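Side-chain contacts in large ribosomal subunit protein uL10 (Thermotoga maritima, PDB 1ZAV), which forms part of the ribosomal stalk, binding large-subunit rRNA and carrying L7/L12 dimers, and probably helps the ribosome interact with GTP-bound translation factors: residues A[29-34]-A[80-85]; A[102-107]-A[112-117]. All blocks are in the same frame, centred on the assembly; numbering follows the deposited sequence.

Contact 1. Residues A[29-34]-A[80-85]; sequences DFLGFT and KGPTAV
Leu31 swings its CG anti to the carbonyl carbon (chi1 -64°), which carries its two methyls to the Pro82 ring, while Phe30, whose CG is anti to the backbone N (chi1 -159°), turns its ring away from 80-85, and its CB, placed by the backbone, meets the methyl of Ala84. These contacts join two neighbours in an antiparallel sheet just where the strands part: strand 24-28 has run into an Asx turn that overlaps a type II beta turn from Phe30 to Phe33, and 80-85 leads into strand 83-88. Leu31 and Pro82 cross at about a right angle, and the fit is closer than usual van der Waals contact, Leu31 CD2 lying 3.2 Å from Pro82 CG. A rigid proline ring suits this exposed spot, giving the leucine a firm apolar surface. Phe30 CB lies 4.0 Å from Ala84 CB; the small alanine leaves room for the phenylalanine, whose ring goes on to meet Phe55 edge-to-face. No direct hydrogen bond spans the segments. Instead a water accepts from Phe30 N at 2.7 Å and gives a weak bond to Pro82 O. Gly32, with phi at 87°, suits the third position of the type II turn, which folds Phe33 CB back over the centre of the Phe30 ring. Asp29 makes the Asx turn: its OD1 takes the N-H of Leu31 at 2.9 Å, nearly along the C-O axis of the carboxylate.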
# COMPACT_ATOMS: atom_id res chain seq x y z
N ASP A 29 19.24 -24.98 -0.35
CA ASP A 29 19.58 -26.39 -0.51
C ASP A 29 19.93 -26.49 -1.99
O ASP A 29 19.05 -26.31 -2.84
CB ASP A 29 18.36 -27.26 -0.20
CG ASP A 29 18.59 -28.73 -0.54
OD1 ASP A 29 19.54 -29.05 -1.28
OD2 ASP A 29 17.79 -29.57 -0.07
N PHE A 30 21.19 -26.75 -2.31
CA PHE A 30 21.61 -26.83 -3.70
C PHE A 30 22.02 -28.25 -4.11
O PHE A 30 22.67 -28.46 -5.14
CB PHE A 30 22.77 -25.85 -3.94
CG PHE A 30 22.97 -25.46 -5.38
CD1 PHE A 30 21.96 -24.81 -6.08
CD2 PHE A 30 24.17 -25.74 -6.03
CE1 PHE A 30 22.14 -24.43 -7.41
CE2 PHE A 30 24.36 -25.37 -7.37
CZ PHE A 30 23.34 -24.71 -8.06
N LEU A 31 21.62 -29.22 -3.29
CA LEU A 31 21.92 -30.63 -3.55
C LEU A 31 21.32 -31.07 -4.88
O LEU A 31 20.22 -30.65 -5.24
CB LEU A 31 21.36 -31.50 -2.43
CG LEU A 31 21.94 -31.29 -1.03
CD1 LEU A 31 21.12 -32.06 -0.00
CD2 LEU A 31 23.39 -31.75 -1.01
N GLY A 32 22.05 -31.90 -5.62
CA GLY A 32 21.53 -32.39 -6.89
C GLY A 32 21.79 -31.53 -8.11
O GLY A 32 21.76 -32.02 -9.24
N PHE A 33 22.02 -30.24 -7.89
CA PHE A 33 22.31 -29.32 -8.99
C PHE A 33 23.71 -29.62 -9.52
O PHE A 33 24.59 -30.08 -8.78
CB PHE A 33 22.25 -27.87 -8.49
CG PHE A 33 20.86 -27.34 -8.30
CD1 PHE A 33 20.18 -26.74 -9.35
CD2 PHE A 33 20.23 -27.44 -7.06
CE1 PHE A 33 18.89 -26.23 -9.17
CE2 PHE A 33 18.94 -26.93 -6.88
CZ PHE A 33 18.27 -26.33 -7.93
N THR A 34 23.91 -29.36 -10.81
CA THR A 34 25.19 -29.62 -11.46
C THR A 34 26.08 -28.39 -11.46
O THR A 34 25.65 -27.28 -11.12
CB THR A 34 24.96 -30.03 -12.91
OG1 THR A 34 24.30 -28.97 -13.60
CG2 THR A 34 24.10 -31.28 -12.99
N LYS A 80 20.32 -26.97 8.55
CA LYS A 80 20.09 -28.40 8.64
C LYS A 80 20.42 -29.09 7.32
O LYS A 80 19.64 -29.03 6.37
CB LYS A 80 18.63 -28.67 9.04
CG LYS A 80 18.28 -28.22 10.45
CD LYS A 80 19.11 -28.96 11.49
CE LYS A 80 18.67 -28.65 12.92
NZ LYS A 80 18.91 -27.23 13.32
N GLY A 81 21.59 -29.72 7.27
CA GLY A 81 22.02 -30.42 6.07
C GLY A 81 22.90 -29.54 5.21
O GLY A 81 23.04 -28.35 5.50
N PRO A 82 23.52 -30.09 4.15
CA PRO A 82 24.38 -29.29 3.27
C PRO A 82 23.65 -28.03 2.81
O PRO A 82 22.55 -28.11 2.26
CB PRO A 82 24.71 -30.25 2.13
CG PRO A 82 23.56 -31.22 2.15
CD PRO A 82 23.34 -31.45 3.61
N THR A 83 24.26 -26.88 3.06
CA THR A 83 23.63 -25.61 2.72
C THR A 83 24.53 -24.64 1.97
O THR A 83 25.68 -24.42 2.34
CB THR A 83 23.13 -24.91 3.99
OG1 THR A 83 22.34 -25.83 4.76
CG2 THR A 83 22.28 -23.70 3.63
N ALA A 84 23.99 -24.06 0.90
CA ALA A 84 24.73 -23.09 0.12
C ALA A 84 24.28 -21.74 0.63
O ALA A 84 23.19 -21.62 1.20
CB ALA A 84 24.40 -23.24 -1.36
N VAL A 85 25.10 -20.72 0.43
CA VAL A 85 24.74 -19.41 0.91
C VAL A 85 24.87 -18.32 -0.16
O VAL A 85 25.89 -18.22 -0.84
CB VAL A 85 25.61 -19.04 2.16
CG1 VAL A 85 27.06 -18.85 1.77
CG2 VAL A 85 25.09 -17.82 2.81
O HOH W 1 23.28 -27.27 -0.67

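Contact 2. Residues A[102-107]-A[112-117]; sequences NFYKDK and SRLKGG
Tyr104 lays one face of its ring over a methyl of Leu114: Leu114 CD2 stands 3.5 Å from the Tyr104 ring centroid and only 5° off the normal, a well-centred CH-pi contact. All six ring carbons are almost equally far from that one methyl. Leucine suits the place because its branch can set a single methyl on the aromatic face, and with CG beside the backbone N (chi1 -61°) the side chain reaches back toward the helix. Arg113 comes from another direction. Its CB sits at the ring edge, near the plane, 3.6 Å from Tyr104 CE2, and the chain then bends at chi3 so that NH2 passes 4.0 Å from the same CE2. Ring and guanidinium planes are 70° apart, no stack. The polar ends of both residues turn to Asp29: Tyr104 OH probably donates a hydrogen bond to its backbone O, and Arg113 NH2 forms a salt bridge with its OD1. Tyrosine therefore serves twice here, its ring filling the buried interface and its hydroxyl reaching a polar partner just past strand 24-28. Helix 94-106 thus packs by its last turns on strand 114-119, a helix on one face of an antiparallel sheet, as in alpha+beta domains.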
# COMPACT_ATOMS: atom_id res chain seq x y z
N ASN A 102 13.83 -17.37 -9.39
CA ASN A 102 13.50 -17.73 -10.77
C ASN A 102 14.42 -18.82 -11.34
O ASN A 102 14.06 -19.50 -12.30
CB ASN A 102 13.56 -16.48 -11.66
CG ASN A 102 12.43 -15.50 -11.36
OD1 ASN A 102 12.54 -14.31 -11.65
ND2 ASN A 102 11.34 -16.01 -10.78
N PHE A 103 15.59 -19.00 -10.74
CA PHE A 103 16.51 -20.03 -11.20
C PHE A 103 15.98 -21.39 -10.77
O PHE A 103 15.93 -22.33 -11.57
CB PHE A 103 17.91 -19.82 -10.61
CG PHE A 103 18.92 -20.85 -11.06
CD1 PHE A 103 19.53 -20.75 -12.30
CD2 PHE A 103 19.24 -21.92 -10.24
CE1 PHE A 103 20.45 -21.70 -12.72
CE2 PHE A 103 20.15 -22.89 -10.64
CZ PHE A 103 20.77 -22.78 -11.89
N TYR A 104 15.58 -21.49 -9.51
CA TYR A 104 15.04 -22.74 -8.98
C TYR A 104 13.78 -23.09 -9.76
O TYR A 104 13.50 -24.26 -10.01
CB TYR A 104 14.72 -22.61 -7.49
CG TYR A 104 15.87 -23.00 -6.58
CD1 TYR A 104 17.12 -22.38 -6.70
CD2 TYR A 104 15.72 -24.02 -5.64
CE1 TYR A 104 18.20 -22.78 -5.90
CE2 TYR A 104 16.79 -24.42 -4.83
CZ TYR A 104 18.03 -23.79 -4.97
OH TYR A 104 19.09 -24.20 -4.20
N LYS A 105 13.02 -22.07 -10.14
CA LYS A 105 11.79 -22.28 -10.90
C LYS A 105 12.10 -22.82 -12.29
O LYS A 105 11.48 -23.78 -12.75
CB LYS A 105 10.99 -20.98 -11.01
CG LYS A 105 10.01 -20.77 -9.87
CD LYS A 105 9.29 -19.43 -9.99
CE LYS A 105 8.54 -19.30 -11.30
NZ LYS A 105 7.88 -17.97 -11.42
N ASP A 106 13.06 -22.19 -12.97
CA ASP A 106 13.46 -22.62 -14.31
C ASP A 106 13.94 -24.07 -14.28
O ASP A 106 13.77 -24.81 -15.24
CB ASP A 106 14.59 -21.73 -14.84
CG ASP A 106 14.18 -20.28 -14.99
OD1 ASP A 106 15.05 -19.45 -15.33
OD2 ASP A 106 12.99 -19.97 -14.77
N LYS A 107 14.56 -24.46 -13.17
CA LYS A 107 15.07 -25.81 -13.02
C LYS A 107 14.02 -26.76 -12.46
O LYS A 107 14.28 -27.95 -12.28
CB LYS A 107 16.32 -25.81 -12.13
CG LYS A 107 17.62 -25.74 -12.92
CD LYS A 107 17.61 -24.58 -13.89
CE LYS A 107 18.68 -24.75 -14.96
NZ LYS A 107 18.65 -23.65 -15.97
N SER A 112 10.80 -24.68 -1.66
CA SER A 112 11.01 -24.71 -0.22
C SER A 112 12.49 -24.97 0.06
O SER A 112 12.95 -24.87 1.21
CB SER A 112 10.14 -25.79 0.44
OG SER A 112 10.52 -27.08 0.03
N ARG A 113 13.23 -25.30 -1.00
CA ARG A 113 14.66 -25.55 -0.90
C ARG A 113 15.33 -24.19 -0.64
O ARG A 113 16.53 -24.11 -0.35
CB ARG A 113 15.19 -26.19 -2.19
CG ARG A 113 14.67 -27.62 -2.44
CD ARG A 113 14.85 -28.04 -3.91
NE ARG A 113 15.88 -29.05 -4.14
CZ ARG A 113 17.14 -28.95 -3.72
NH1 ARG A 113 18.02 -29.92 -3.97
NH2 ARG A 113 17.52 -27.89 -3.04
N LEU A 114 14.55 -23.12 -0.78
CA LEU A 114 15.01 -21.77 -0.51
C LEU A 114 14.50 -21.52 0.90
O LEU A 114 13.44 -20.94 1.12
CB LEU A 114 14.41 -20.77 -1.50
CG LEU A 114 14.75 -21.02 -2.98
CD1 LEU A 114 14.21 -19.89 -3.83
CD2 LEU A 114 16.26 -21.12 -3.15
N LYS A 115 15.32 -21.95 1.85
CA LYS A 115 15.03 -21.92 3.29
C LYS A 115 14.78 -20.63 4.06
O LYS A 115 14.16 -20.67 5.13
CB LYS A 115 16.11 -22.73 3.99
CG LYS A 115 16.17 -24.15 3.48
CD LYS A 115 17.09 -25.04 4.30
CE LYS A 115 18.55 -24.81 3.99
NZ LYS A 115 19.38 -25.87 4.63
N GLY A 116 15.25 -19.49 3.55
CA GLY A 116 15.08 -18.24 4.26
C GLY A 116 16.42 -17.57 4.51
O GLY A 116 17.41 -17.93 3.88
N GLY A 117 16.47 -16.61 5.43
CA GLY A 117 17.73 -15.94 5.72
C GLY A 117 17.55 -14.60 6.40
O GLY A 117 16.62 -14.41 7.19

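Overall arrangement
Contact 1 is a surface contact and contact 2 a buried one, their centres about 11 Å apart, and both reach the same antiparallel sheet. The first joins the loop after strand 24-28 to the segment leading into strand 83-88, with aliphatic groups and a bridging water; the second sets helix 94-106 against the residues leading into strand 114-119, with an aromatic face, a methyl and an arginine at the ring edge. Strand 24-28 lies between the other two in the sheet, and Asp29, in the loop beyond it, belongs to contact 1 yet holds the polar ends of contact 2. Along the chain they come in series, since strand 83-88 leads on to helix 94-106.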